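Local coordinates for protein FAD-dependent pyridine nucleotide-disulphide oxidoreductase (Desulfovibrio vulgaris, PDB 3IWA) that probably uses a bound FAD to pass electrons between a pyridine nucleotide and a disulphide or related substrate, as an enzyme of the pyridine nucleotide-disulphide oxidoreductase family, at residues T32-A37 with V85-H90; A275-T280 with C295-N300; H152-G157 with W182-T187. All blocks are in the same frame, centred on the assembly; numbering follows the deposited sequence.

Contact 1 of 3, residues T32-A37 with V85-H90; sequences TMIDQA and VETRAH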
ATOM      1  N   THR A  32     -14.305  15.524 -31.811  1.00 50.89           N
ATOM      2  CA  THR A  32     -15.523  14.815 -32.153  1.00 50.69           C
ATOM      3  C   THR A  32     -15.401  13.401 -31.580  1.00 51.04           C
ATOM      4  O   THR A  32     -14.410  12.715 -31.796  1.00 51.48           O
ATOM      5  CB  THR A  32     -15.726  14.785 -33.698  1.00 50.66           C
ATOM      6  OG1 THR A  32     -15.679  16.124 -34.223  1.00 50.40           O
ATOM      7  CG2 THR A  32     -17.039  14.122 -34.062  1.00 48.64           C
ATOM      8  N   MET A  33     -16.425  12.983 -30.861  1.00 51.97           N
ATOM      9  CA  MET A  33     -16.495  11.674 -30.245  1.00 52.83           C
ATOM     10  C   MET A  33     -17.616  10.904 -30.916  1.00 53.48           C
ATOM     11  O   MET A  33     -18.703  11.434 -31.089  1.00 54.16           O
ATOM     12  CB  MET A  33     -16.832  11.803 -28.764  1.00 53.04           C
ATOM     13  CG  MET A  33     -15.738  12.389 -27.893  1.00 53.86           C
ATOM     14  SD  MET A  33     -15.922  11.892 -26.161  1.00 57.94           S
ATOM     15  CE  MET A  33     -15.806  10.145 -26.252  1.00 48.20           C
ATOM     16  N   ILE A  34     -17.347   9.655 -31.271  1.00 53.54           N
ATOM     17  CA  ILE A  34     -18.286   8.792 -31.933  1.00 53.93           C
ATOM     18  C   ILE A  34     -18.504   7.651 -30.975  1.00 54.54           C
ATOM     19  O   ILE A  34     -17.543   7.124 -30.413  1.00 54.43           O
ATOM     20  CB  ILE A  34     -17.667   8.225 -33.205  1.00 54.16           C
ATOM     21  CG1 ILE A  34     -17.471   9.331 -34.247  1.00 54.53           C
ATOM     22  CG2 ILE A  34     -18.518   7.123 -33.758  1.00 54.53           C
ATOM     23  CD1 ILE A  34     -16.433   8.978 -35.307  1.00 54.27           C
ATOM     24  N   ASP A  35     -19.746   7.255 -30.773  1.00 54.78           N
ATOM     25  CA  ASP A  35     -20.000   6.204 -29.823  1.00 55.98           C
ATOM     26  C   ASP A  35     -19.740   4.780 -30.352  1.00 56.71           C
ATOM     27  O   ASP A  35     -19.723   3.825 -29.564  1.00 57.64           O
ATOM     28  CB  ASP A  35     -21.414   6.317 -29.280  1.00 56.41           C
ATOM     29  CG  ASP A  35     -22.466   6.011 -30.309  1.00 56.64           C
ATOM     30  OD1 ASP A  35     -22.163   5.960 -31.523  1.00 57.53           O
ATOM     31  OD2 ASP A  35     -23.610   5.832 -29.883  1.00 58.88           O
ATOM     32  N   GLN A  36     -19.533   4.632 -31.660  1.00 57.14           N
ATOM     33  CA  GLN A  36     -19.243   3.317 -32.282  1.00 57.55           C
ATOM     34  C   GLN A  36     -20.277   2.211 -31.932  1.00 57.60           C
ATOM     35  O   GLN A  36     -19.930   1.060 -31.630  1.00 57.48           O
ATOM     36  CB  GLN A  36     -17.816   2.855 -31.938  1.00 57.49           C
ATOM     37  CG  GLN A  36     -17.276   1.753 -32.858  1.00 57.47           C
ATOM     38  CD  GLN A  36     -16.985   2.257 -34.257  1.00 57.56           C
ATOM     39  OE1 GLN A  36     -17.173   3.435 -34.553  1.00 58.29           O
ATOM     40  NE2 GLN A  36     -16.503   1.375 -35.120  1.00 57.92           N
ATOM     41  N   ALA A  37     -21.549   2.584 -32.009  1.00 58.19           N
ATOM     42  CA  ALA A  37     -22.671   1.734 -31.575  1.00 58.34           C
ATOM     43  C   ALA A  37     -22.847   0.444 -32.387  1.00 58.50           C
ATOM     44  O   ALA A  37     -22.517   0.385 -33.575  1.00 58.78           O
ATOM     45  CB  ALA A  37     -23.951   2.542 -31.600  1.00 58.57           C
ATOM     46  N   VAL A  85     -23.887  10.259 -31.382  1.00 63.65           N
ATOM     47  CA  VAL A  85     -24.396   8.969 -30.919  1.00 63.42           C
ATOM     48  C   VAL A  85     -24.972   8.115 -32.054  1.00 62.85           C
ATOM     49  O   VAL A  85     -25.132   8.576 -33.185  1.00 62.29           O
ATOM     50  CB  VAL A  85     -25.444   9.132 -29.788  1.00 63.89           C
ATOM     51  CG1 VAL A  85     -24.788   9.812 -28.572  1.00 64.20           C
ATOM     52  CG2 VAL A  85     -26.679   9.910 -30.274  1.00 63.19           C
ATOM     53  N   GLU A  86     -25.253   6.857 -31.740  1.00 62.27           N
ATOM     54  CA  GLU A  86     -25.699   5.876 -32.734  1.00 62.37           C
ATOM     55  C   GLU A  86     -24.964   6.018 -34.080  1.00 61.10           C
ATOM     56  O   GLU A  86     -25.580   5.950 -35.145  1.00 61.34           O
ATOM     57  CB  GLU A  86     -27.226   5.948 -32.911  1.00 62.69           C
ATOM     58  CG  GLU A  86     -27.992   5.652 -31.618  1.00 65.15           C
ATOM     59  CD  GLU A  86     -29.475   5.315 -31.845  1.00 69.10           C
ATOM     60  OE1 GLU A  86     -29.775   4.206 -32.354  1.00 70.99           O
ATOM     61  OE2 GLU A  86     -30.346   6.148 -31.490  1.00 71.56           O
ATOM     62  N   THR A  87     -23.645   6.193 -34.002  1.00 59.68           N
ATOM     63  CA  THR A  87     -22.784   6.457 -35.159  1.00 58.77           C
ATOM     64  C   THR A  87     -21.612   5.495 -35.152  1.00 58.32           C
ATOM     65  O   THR A  87     -21.023   5.261 -34.106  1.00 57.80           O
ATOM     66  CB  THR A  87     -22.221   7.883 -35.094  1.00 58.56           C
ATOM     67  OG1 THR A  87     -23.295   8.801 -34.891  1.00 58.54           O
ATOM     68  CG2 THR A  87     -21.501   8.239 -36.333  1.00 58.12           C
ATOM     69  N   ARG A  88     -21.270   4.960 -36.322  1.00 57.97           N
ATOM     70  CA  ARG A  88     -20.163   4.007 -36.469  1.00 57.74           C
ATOM     71  C   ARG A  88     -19.070   4.494 -37.382  1.00 56.62           C
ATOM     72  O   ARG A  88     -19.351   4.996 -38.450  1.00 56.37           O
ATOM     73  CB  ARG A  88     -20.656   2.702 -37.076  1.00 58.25           C
ATOM     74  CG  ARG A  88     -21.350   1.821 -36.103  1.00 60.58           C
ATOM     75  CD  ARG A  88     -21.410   0.381 -36.558  1.00 63.21           C
ATOM     76  NE  ARG A  88     -20.577  -0.481 -35.705  1.00 66.18           N
ATOM     77  CZ  ARG A  88     -19.539  -1.197 -36.129  1.00 65.10           C
ATOM     78  NH1 ARG A  88     -19.178  -1.185 -37.411  1.00 65.25           N
ATOM     79  NH2 ARG A  88     -18.868  -1.938 -35.263  1.00 64.39           N
ATOM     80  N   ALA A  89     -17.819   4.301 -36.982  1.00 55.70           N
ATOM     81  CA  ALA A  89     -16.706   4.486 -37.908  1.00 55.26           C
ATOM     82  C   ALA A  89     -16.687   3.248 -38.781  1.00 54.72           C
ATOM     83  O   ALA A  89     -16.830   2.135 -38.281  1.00 54.48           O
ATOM     84  CB  ALA A  89     -15.388   4.651 -37.180  1.00 54.98           C
ATOM     85  N   HIS A  90     -16.550   3.452 -40.084  1.00 54.20           N
ATOM     86  CA  HIS A  90     -16.591   2.348 -41.048  1.00 53.95           C
ATOM     87  C   HIS A  90     -15.184   2.006 -41.472  1.00 52.73           C
ATOM     88  O   HIS A  90     -14.863   0.836 -41.634  1.00 52.52           O
ATOM     89  CB  HIS A  90     -17.471   2.710 -42.258  1.00 54.46           C
ATOM     90  CG  HIS A  90     -17.255   1.842 -43.461  1.00 57.04           C
ATOM     91  ND1 HIS A  90     -16.547   2.273 -44.566  1.00 58.92           N
ATOM     92  CD2 HIS A  90     -17.658   0.577 -43.741  1.00 59.15           C
ATOM     93  CE1 HIS A  90     -16.504   1.306 -45.463  1.00 59.32           C
ATOM     94  NE2 HIS A  90     -17.172   0.267 -44.990  1.00 59.59           N
TER

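Contact 2 of 3, residues A275-T280 with C295-N300; sequences AIIVDT and CVTIPN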
ATOM      1  N   ALA A 275      -4.986  -7.618 -30.217  1.00 42.92           N
ATOM      2  CA  ALA A 275      -4.870  -6.427 -29.370  1.00 41.50           C
ATOM      3  C   ALA A 275      -3.974  -5.433 -30.083  1.00 40.44           C
ATOM      4  O   ALA A 275      -2.951  -5.811 -30.629  1.00 40.31           O
ATOM      5  CB  ALA A 275      -4.315  -6.770 -27.977  1.00 41.14           C
ATOM      6  N   ILE A 276      -4.384  -4.168 -30.109  1.00 39.65           N
ATOM      7  CA  ILE A 276      -3.588  -3.092 -30.712  1.00 38.36           C
ATOM      8  C   ILE A 276      -2.292  -2.884 -29.909  1.00 38.79           C
ATOM      9  O   ILE A 276      -2.322  -2.771 -28.677  1.00 37.52           O
ATOM     10  CB  ILE A 276      -4.385  -1.799 -30.747  1.00 38.16           C
ATOM     11  CG1 ILE A 276      -5.599  -1.922 -31.682  1.00 37.20           C
ATOM     12  CG2 ILE A 276      -3.518  -0.644 -31.154  1.00 36.88           C
ATOM     13  CD1 ILE A 276      -6.555  -0.766 -31.574  1.00 32.61           C
ATOM     14  N   ILE A 277      -1.160  -2.864 -30.609  1.00 38.64           N
ATOM     15  CA  ILE A 277       0.129  -2.724 -29.979  1.00 39.03           C
ATOM     16  C   ILE A 277       0.414  -1.246 -29.871  1.00 38.94           C
ATOM     17  O   ILE A 277       0.387  -0.537 -30.865  1.00 38.99           O
ATOM     18  CB  ILE A 277       1.225  -3.443 -30.773  1.00 39.75           C
ATOM     19  CG1 ILE A 277       1.005  -4.959 -30.745  1.00 40.60           C
ATOM     20  CG2 ILE A 277       2.654  -3.096 -30.243  1.00 40.08           C
ATOM     21  CD1 ILE A 277       1.984  -5.705 -31.673  1.00 42.61           C
ATOM     22  N   VAL A 278       0.676  -0.786 -28.650  1.00 38.85           N
ATOM     23  CA  VAL A 278       1.023   0.613 -28.397  1.00 38.22           C
ATOM     24  C   VAL A 278       2.351   0.771 -27.659  1.00 38.70           C
ATOM     25  O   VAL A 278       2.769  -0.091 -26.889  1.00 38.98           O
ATOM     26  CB  VAL A 278      -0.081   1.305 -27.600  1.00 38.12           C
ATOM     27  CG1 VAL A 278      -1.377   1.295 -28.413  1.00 37.13           C
ATOM     28  CG2 VAL A 278      -0.273   0.631 -26.254  1.00 35.59           C
ATOM     29  N   ASP A 279       3.005   1.910 -27.870  1.00 38.87           N
ATOM     30  CA  ASP A 279       4.175   2.248 -27.085  1.00 38.69           C
ATOM     31  C   ASP A 279       3.739   2.852 -25.742  1.00 38.52           C
ATOM     32  O   ASP A 279       2.533   2.946 -25.453  1.00 37.63           O
ATOM     33  CB  ASP A 279       5.114   3.165 -27.885  1.00 39.03           C
ATOM     34  CG  ASP A 279       4.611   4.588 -28.021  1.00 40.97           C
ATOM     35  OD1 ASP A 279       3.595   4.977 -27.386  1.00 38.09           O
ATOM     36  OD2 ASP A 279       5.259   5.332 -28.806  1.00 46.47           O
ATOM     37  N   THR A 280       4.700   3.296 -24.940  1.00 37.86           N
ATOM     38  CA  THR A 280       4.364   3.730 -23.599  1.00 37.95           C
ATOM     39  C   THR A 280       3.699   5.077 -23.593  1.00 37.20           C
ATOM     40  O   THR A 280       3.150   5.460 -22.576  1.00 36.99           O
ATOM     41  CB  THR A 280       5.576   3.799 -22.677  1.00 37.89           C
ATOM     42  OG1 THR A 280       6.443   4.785 -23.189  1.00 37.96           O
ATOM     43  CG2 THR A 280       6.292   2.468 -22.621  1.00 36.46           C
ATOM     44  N   CYS A 295      -8.669  -2.729 -25.702  1.00 36.90           N
ATOM     45  CA  CYS A 295      -8.369  -3.069 -27.091  1.00 36.44           C
ATOM     46  C   CYS A 295      -6.878  -3.126 -27.354  1.00 36.51           C
ATOM     47  O   CYS A 295      -6.461  -3.434 -28.466  1.00 36.83           O
ATOM     48  CB  CYS A 295      -9.041  -2.108 -28.058  1.00 36.87           C
ATOM     49  SG  CYS A 295      -8.576  -0.332 -28.025  1.00 37.17           S
ATOM     50  N   VAL A 296      -6.077  -2.878 -26.316  1.00 35.85           N
ATOM     51  CA  VAL A 296      -4.635  -2.837 -26.444  1.00 35.38           C
ATOM     52  C   VAL A 296      -3.926  -3.901 -25.613  1.00 35.21           C
ATOM     53  O   VAL A 296      -4.475  -4.435 -24.658  1.00 33.70           O
ATOM     54  CB  VAL A 296      -4.063  -1.424 -26.045  1.00 36.16           C
ATOM     55  CG1 VAL A 296      -4.740  -0.289 -26.857  1.00 34.92           C
ATOM     56  CG2 VAL A 296      -4.228  -1.142 -24.534  1.00 34.57           C
ATOM     57  N   THR A 297      -2.687  -4.184 -26.015  1.00 35.90           N
ATOM     58  CA  THR A 297      -1.706  -4.903 -25.216  1.00 36.26           C
ATOM     59  C   THR A 297      -0.663  -3.927 -24.707  1.00 35.67           C
ATOM     60  O   THR A 297      -0.252  -3.055 -25.430  1.00 35.71           O
ATOM     61  CB  THR A 297      -0.950  -6.044 -25.991  1.00 37.03           C
ATOM     62  OG1 THR A 297       0.080  -6.617 -25.152  1.00 39.66           O
ATOM     63  CG2 THR A 297      -0.286  -5.519 -27.291  1.00 35.68           C
ATOM     64  N   ILE A 298      -0.264  -4.088 -23.451  1.00 35.56           N
ATOM     65  CA  ILE A 298       0.834  -3.332 -22.858  1.00 35.79           C
ATOM     66  C   ILE A 298       1.719  -4.306 -22.062  1.00 35.74           C
ATOM     67  O   ILE A 298       1.296  -5.388 -21.729  1.00 34.54           O
ATOM     68  CB  ILE A 298       0.336  -2.284 -21.896  1.00 35.52           C
ATOM     69  CG1 ILE A 298      -0.502  -2.940 -20.801  1.00 35.52           C
ATOM     70  CG2 ILE A 298      -0.468  -1.251 -22.629  1.00 36.78           C
ATOM     71  CD1 ILE A 298      -1.080  -1.982 -19.833  1.00 36.42           C
ATOM     72  N   PRO A 299       2.964  -3.913 -21.766  1.00 36.51           N
ATOM     73  CA  PRO A 299       3.893  -4.820 -21.090  1.00 36.63           C
ATOM     74  C   PRO A 299       3.372  -5.310 -19.746  1.00 36.86           C
ATOM     75  O   PRO A 299       2.858  -4.517 -18.944  1.00 36.99           O
ATOM     76  CB  PRO A 299       5.122  -3.949 -20.869  1.00 36.87           C
ATOM     77  CG  PRO A 299       5.016  -2.865 -21.882  1.00 36.71           C
ATOM     78  CD  PRO A 299       3.561  -2.588 -21.964  1.00 36.50           C
ATOM     79  N   ASN A 300       3.451  -6.610 -19.517  1.00 36.43           N
ATOM     80  CA  ASN A 300       3.188  -7.121 -18.201  1.00 36.62           C
ATOM     81  C   ASN A 300       4.426  -6.773 -17.408  1.00 36.50           C
ATOM     82  O   ASN A 300       5.491  -7.244 -17.752  1.00 37.41           O
ATOM     83  CB  ASN A 300       2.977  -8.637 -18.248  1.00 37.08           C
ATOM     84  CG  ASN A 300       2.668  -9.231 -16.886  1.00 35.27           C
ATOM     85  OD1 ASN A 300       3.448  -9.112 -15.949  1.00 34.42           O
ATOM     86  ND2 ASN A 300       1.539  -9.860 -16.777  1.00 31.19           N
TER
HETATM   87  O   HOH W   1       2.223  -2.677 -26.321  1.00 46.76           O

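Contact 3 of 3, residues H152-G157 with W182-T187; sequences HAISAG and WGIDTT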
ATOM      1  N   HIS A 152     -28.913  -2.277 -13.089  1.00 68.56           N
ATOM      2  CA  HIS A 152     -29.917  -1.210 -12.912  1.00 69.29           C
ATOM      3  C   HIS A 152     -31.020  -1.222 -13.985  1.00 68.85           C
ATOM      4  O   HIS A 152     -31.971  -0.449 -13.892  1.00 69.12           O
ATOM      5  CB  HIS A 152     -29.241   0.182 -12.799  1.00 69.63           C
ATOM      6  CG  HIS A 152     -28.436   0.361 -11.539  1.00 72.06           C
ATOM      7  ND1 HIS A 152     -27.279  -0.348 -11.289  1.00 75.77           N
ATOM      8  CD2 HIS A 152     -28.627   1.153 -10.453  1.00 75.28           C
ATOM      9  CE1 HIS A 152     -26.785  -0.001 -10.110  1.00 76.40           C
ATOM     10  NE2 HIS A 152     -27.586   0.907  -9.579  1.00 76.62           N
ATOM     11  N   ALA A 153     -30.916  -2.104 -14.978  1.00 68.47           N
ATOM     12  CA  ALA A 153     -31.992  -2.268 -15.990  1.00 68.37           C
ATOM     13  C   ALA A 153     -33.021  -3.320 -15.558  1.00 68.14           C
ATOM     14  O   ALA A 153     -34.147  -3.362 -16.068  1.00 68.10           O
ATOM     15  CB  ALA A 153     -31.401  -2.630 -17.353  1.00 68.22           C
ATOM     16  N   ILE A 154     -32.600  -4.186 -14.637  1.00 67.97           N
ATOM     17  CA  ILE A 154     -33.493  -5.145 -13.980  1.00 67.47           C
ATOM     18  C   ILE A 154     -34.246  -4.431 -12.844  1.00 67.33           C
ATOM     19  O   ILE A 154     -33.734  -3.476 -12.222  1.00 67.15           O
ATOM     20  CB  ILE A 154     -32.709  -6.363 -13.396  1.00 67.28           C
ATOM     21  CG1 ILE A 154     -32.056  -7.171 -14.521  1.00 66.65           C
ATOM     22  CG2 ILE A 154     -33.616  -7.254 -12.522  1.00 66.43           C
ATOM     23  CD1 ILE A 154     -30.822  -7.905 -14.091  1.00 65.74           C
ATOM     24  N   SER A 155     -35.461  -4.904 -12.597  1.00 66.87           N
ATOM     25  CA  SER A 155     -36.285  -4.438 -11.483  1.00 66.58           C
ATOM     26  C   SER A 155     -37.025  -5.633 -10.879  1.00 66.36           C
ATOM     27  O   SER A 155     -37.003  -6.746 -11.434  1.00 66.04           O
ATOM     28  CB  SER A 155     -37.268  -3.340 -11.937  1.00 66.47           C
ATOM     29  OG  SER A 155     -38.157  -3.796 -12.948  1.00 66.36           O
ATOM     30  N   ALA A 156     -37.656  -5.378  -9.734  1.00 66.12           N
ATOM     31  CA  ALA A 156     -38.334  -6.396  -8.926  1.00 66.11           C
ATOM     32  C   ALA A 156     -39.243  -7.297  -9.773  1.00 65.76           C
ATOM     33  O   ALA A 156     -40.049  -6.803 -10.564  1.00 65.82           O
ATOM     34  CB  ALA A 156     -39.149  -5.701  -7.784  1.00 66.01           C
ATOM     35  N   GLY A 157     -39.072  -8.610  -9.630  1.00 65.55           N
ATOM     36  CA  GLY A 157     -39.972  -9.591 -10.226  1.00 65.25           C
ATOM     37  C   GLY A 157     -39.777  -9.870 -11.708  1.00 65.19           C
ATOM     38  O   GLY A 157     -40.561 -10.617 -12.295  1.00 65.04           O
ATOM     39  N   TRP A 182     -31.400  -8.037  -5.828  1.00 62.93           N
ATOM     40  CA  TRP A 182     -32.690  -8.425  -6.365  1.00 62.75           C
ATOM     41  C   TRP A 182     -33.224  -9.775  -5.928  1.00 61.70           C
ATOM     42  O   TRP A 182     -34.324 -10.140  -6.347  1.00 61.56           O
ATOM     43  CB  TRP A 182     -32.630  -8.411  -7.883  1.00 63.38           C
ATOM     44  CG  TRP A 182     -32.294  -7.099  -8.464  1.00 66.25           C
ATOM     45  CD1 TRP A 182     -31.238  -6.817  -9.276  1.00 68.83           C
ATOM     46  CD2 TRP A 182     -33.015  -5.876  -8.297  1.00 69.22           C
ATOM     47  NE1 TRP A 182     -31.256  -5.491  -9.631  1.00 70.44           N
ATOM     48  CE2 TRP A 182     -32.336  -4.889  -9.042  1.00 70.39           C
ATOM     49  CE3 TRP A 182     -34.167  -5.515  -7.587  1.00 70.30           C
ATOM     50  CZ2 TRP A 182     -32.764  -3.567  -9.097  1.00 71.48           C
ATOM     51  CZ3 TRP A 182     -34.600  -4.203  -7.649  1.00 71.46           C
ATOM     52  CH2 TRP A 182     -33.900  -3.244  -8.397  1.00 72.27           C
ATOM     53  N   GLY A 183     -32.483 -10.517  -5.103  1.00 60.12           N
ATOM     54  CA  GLY A 183     -32.927 -11.868  -4.701  1.00 59.41           C
ATOM     55  C   GLY A 183     -33.136 -12.886  -5.839  1.00 58.27           C
ATOM     56  O   GLY A 183     -33.932 -13.829  -5.731  1.00 58.74           O
ATOM     57  N   ILE A 184     -32.398 -12.705  -6.923  1.00 56.46           N
ATOM     58  CA  ILE A 184     -32.463 -13.591  -8.067  1.00 54.78           C
ATOM     59  C   ILE A 184     -31.728 -14.877  -7.732  1.00 53.45           C
ATOM     60  O   ILE A 184     -30.618 -14.844  -7.206  1.00 54.23           O
ATOM     61  CB  ILE A 184     -31.836 -12.910  -9.307  1.00 54.36           C
ATOM     62  CG1 ILE A 184     -32.674 -11.690  -9.718  1.00 55.04           C
ATOM     63  CG2 ILE A 184     -31.755 -13.872 -10.445  1.00 53.89           C
ATOM     64  CD1 ILE A 184     -32.003 -10.762 -10.745  1.00 55.50           C
ATOM     65  N   ASP A 185     -32.359 -16.006  -8.027  1.00 51.89           N
ATOM     66  CA  ASP A 185     -31.710 -17.325  -7.985  1.00 50.90           C
ATOM     67  C   ASP A 185     -30.553 -17.417  -8.991  1.00 48.71           C
ATOM     68  O   ASP A 185     -30.754 -17.374 -10.210  1.00 47.24           O
ATOM     69  CB  ASP A 185     -32.745 -18.419  -8.264  1.00 51.85           C
ATOM     70  CG  ASP A 185     -32.209 -19.837  -7.994  1.00 54.08           C
ATOM     71  OD1 ASP A 185     -31.010 -20.120  -8.237  1.00 57.26           O
ATOM     72  OD2 ASP A 185     -33.007 -20.673  -7.546  1.00 57.13           O
ATOM     73  N   THR A 186     -29.344 -17.539  -8.454  1.00 47.04           N
ATOM     74  CA  THR A 186     -28.134 -17.326  -9.225  1.00 45.65           C
ATOM     75  C   THR A 186     -27.197 -18.505  -9.140  1.00 43.33           C
ATOM     76  O   THR A 186     -26.920 -19.000  -8.054  1.00 42.73           O
ATOM     77  CB  THR A 186     -27.426 -16.044  -8.755  1.00 46.26           C
ATOM     78  OG1 THR A 186     -28.379 -14.982  -8.741  1.00 48.53           O
ATOM     79  CG2 THR A 186     -26.312 -15.651  -9.703  1.00 47.61           C
ATOM     80  N   THR A 187     -26.714 -18.931 -10.305  1.00 41.43           N
ATOM     81  CA  THR A 187     -25.761 -20.036 -10.440  1.00 41.10           C
ATOM     82  C   THR A 187     -24.588 -19.596 -11.313  1.00 40.19           C
ATOM     83  O   THR A 187     -24.781 -18.980 -12.359  1.00 40.71           O
ATOM     84  CB  THR A 187     -26.413 -21.247 -11.092  1.00 40.76           C
ATOM     85  OG1 THR A 187     -27.637 -21.522 -10.411  1.00 42.69           O
ATOM     86  CG2 THR A 187     -25.503 -22.472 -11.052  1.00 40.04           C
TER

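Contact 1 of 3, residues T32-A37 with V85-H90
Asp35 and Gln36 hold the backbone of segment 85-90 with their side chains. The carboxylate of Asp35 spans the turn that leads into strand 87-93. Its OD1 takes the N-H of Thr87 on the syn lone pair at 2.9 Å, in a nearly straight bond (171°). Its OD2 takes a weaker, bent bond from Glu86 N at 2.7 Å. The amide of Gln36 grips both backbone polar atoms of Ala89. OE1 accepts from Ala89 N at 2.7 Å, and NE2 donates to Ala89 O at 3.3 Å. Gln36 starts away from the other segment; a bend at chi2 (70°) turns CD toward Ala89. This paired grip fixes the rotation of the amide.

Arg88 adds a looser polar contact. Its NE gives a weak bond to Ala37 O at 3.0 Å, with that oxygen near the guanidinium plane. Gln36 NE2 sits 4.0 Å above the same plane, over its centre.

The apolar part is small. Ile34 CG2 packs closely on Thr87 O, 3.1 Å away, and on the Thr87 side chain.

The short segments 32-34 and 87-90 run at nearly a right angle (94°). The contact thus joins the parallel sheet that holds strands 30-34 and 5-9 to the antiparallel sheet of strands 87-93, 98-103 and 109-113. Ile101 and Leu112 of that sheet cover Ile34, and Leu262 of helix 261-266 packs on Gln36 and Ala89.

Contact 2 of 3, residues A275-T280 with C295-N300
Ile276 and Val296 form a parallel beta bridge, bonded from the first residue through both of its backbone polar atoms. Ile276 N donates to Cys295 O at 2.7 Å. Ile276 O accepts from Thr297 N at 3.0 Å. Val296 CA lies 3.2 Å from Ile276 O and adds a CA-H...O contact to the same oxygen.

The side chains pack around this bridge. Ile276 CD1 reaches Cys295 SG at 4.1 Å. Val278 crosses Val296 at about a right angle, with CG1 against CG1. Its other methyl, CG2, runs beside Ile298 CG2, the two side chains pointing the same way. Toward the opposite face of the strands, Ile277 CG1 lies 3.7 Å from Thr297 CG2. Thr297 CG2 stands between its own N and carbonyl carbon (OG1 anti to N, chi1 175°), and this turns the methyl toward Ile277.

Past the bridge the chains diverge. A water fills in there, donating to Val278 O at 2.7 Å and to Thr297 O at 2.7 Å.

In the next shell, Ala291 of strand 289-291 packs on Ile276, Val278 and Val296. Gly307 O takes the hydroxyl of Thr297, which ties strand 296-299 to strand 306-307. Asp271 OD1 holds Ala275 N just before the bridge.

Two direct bonds and one water thus satisfy four carbonyl oxygens of a largely buried, apolar contact. Direct backbone pairing is confined to its start; solvent takes over where the strands part.

Contact 3 of 3, residues H152-G157 with W182-T187
Ile184 O receives the hydroxyl of Thr186, with OG1 at 2.7 Å and well above the carbonyl plane, while the side chain of Ile184 reaches across to Ile154. There CD1 of Ile184 meets CG2 of Ile154 at 4.3 Å. No hydrogen bond joins the two segments, and the contact rests mainly on the indole of Trp182.

Ile154 and Ser155 lie against one face of that indole. Ile154 CG2 lies 4.1 Å from the centroid of the five-membered ring, 12° off its normal. Ser155 CA lies 4.2 Å from the centroid of the six-membered ring, 16° off. Both are CH-pi contacts. Ile154 CG2 is anti to the backbone N, which directs this methyl to the ring. Ile154 O comes within 3.3 Å of Trp182 CZ2.

The indole is also tied by its nitrogen, since NE1 donates to Gln151 O at the end of helix 144-153. Leu178 of helix 169-182 packs on both Ile154 and Ile184.

Gly183, with positive phi, ends helix 169-182 before strand 185-189. Strand 161-165, this helix and strand 185-189 form a beta-alpha-beta unit with a glycine-rich turn, consistent with a Rossmann-type NAD(P)-binding domain.

Along the chain the order is contact 1, contact 3, contact 2, and none encloses another. Contacts 1 and 2 have centres 23 Å apart. Both adjoin the parallel sheet that includes strands 30-34 and 289-291: contact 1 lies at the end of strand 30-34, and contact 2, in the small mixed sheet of strands 276-277, 296-299 and 306-307, packs on strand 289-291. This is probably the FAD-binding domain, built from two separate parts of the chain. Contact 3 belongs to the second parallel sheet, with strands 161-165 and 185-189, probably the NAD(P)-binding domain inserted between those parts. Its centre is 31 Å from that of contact 1 and 37 Å from that of contact 2.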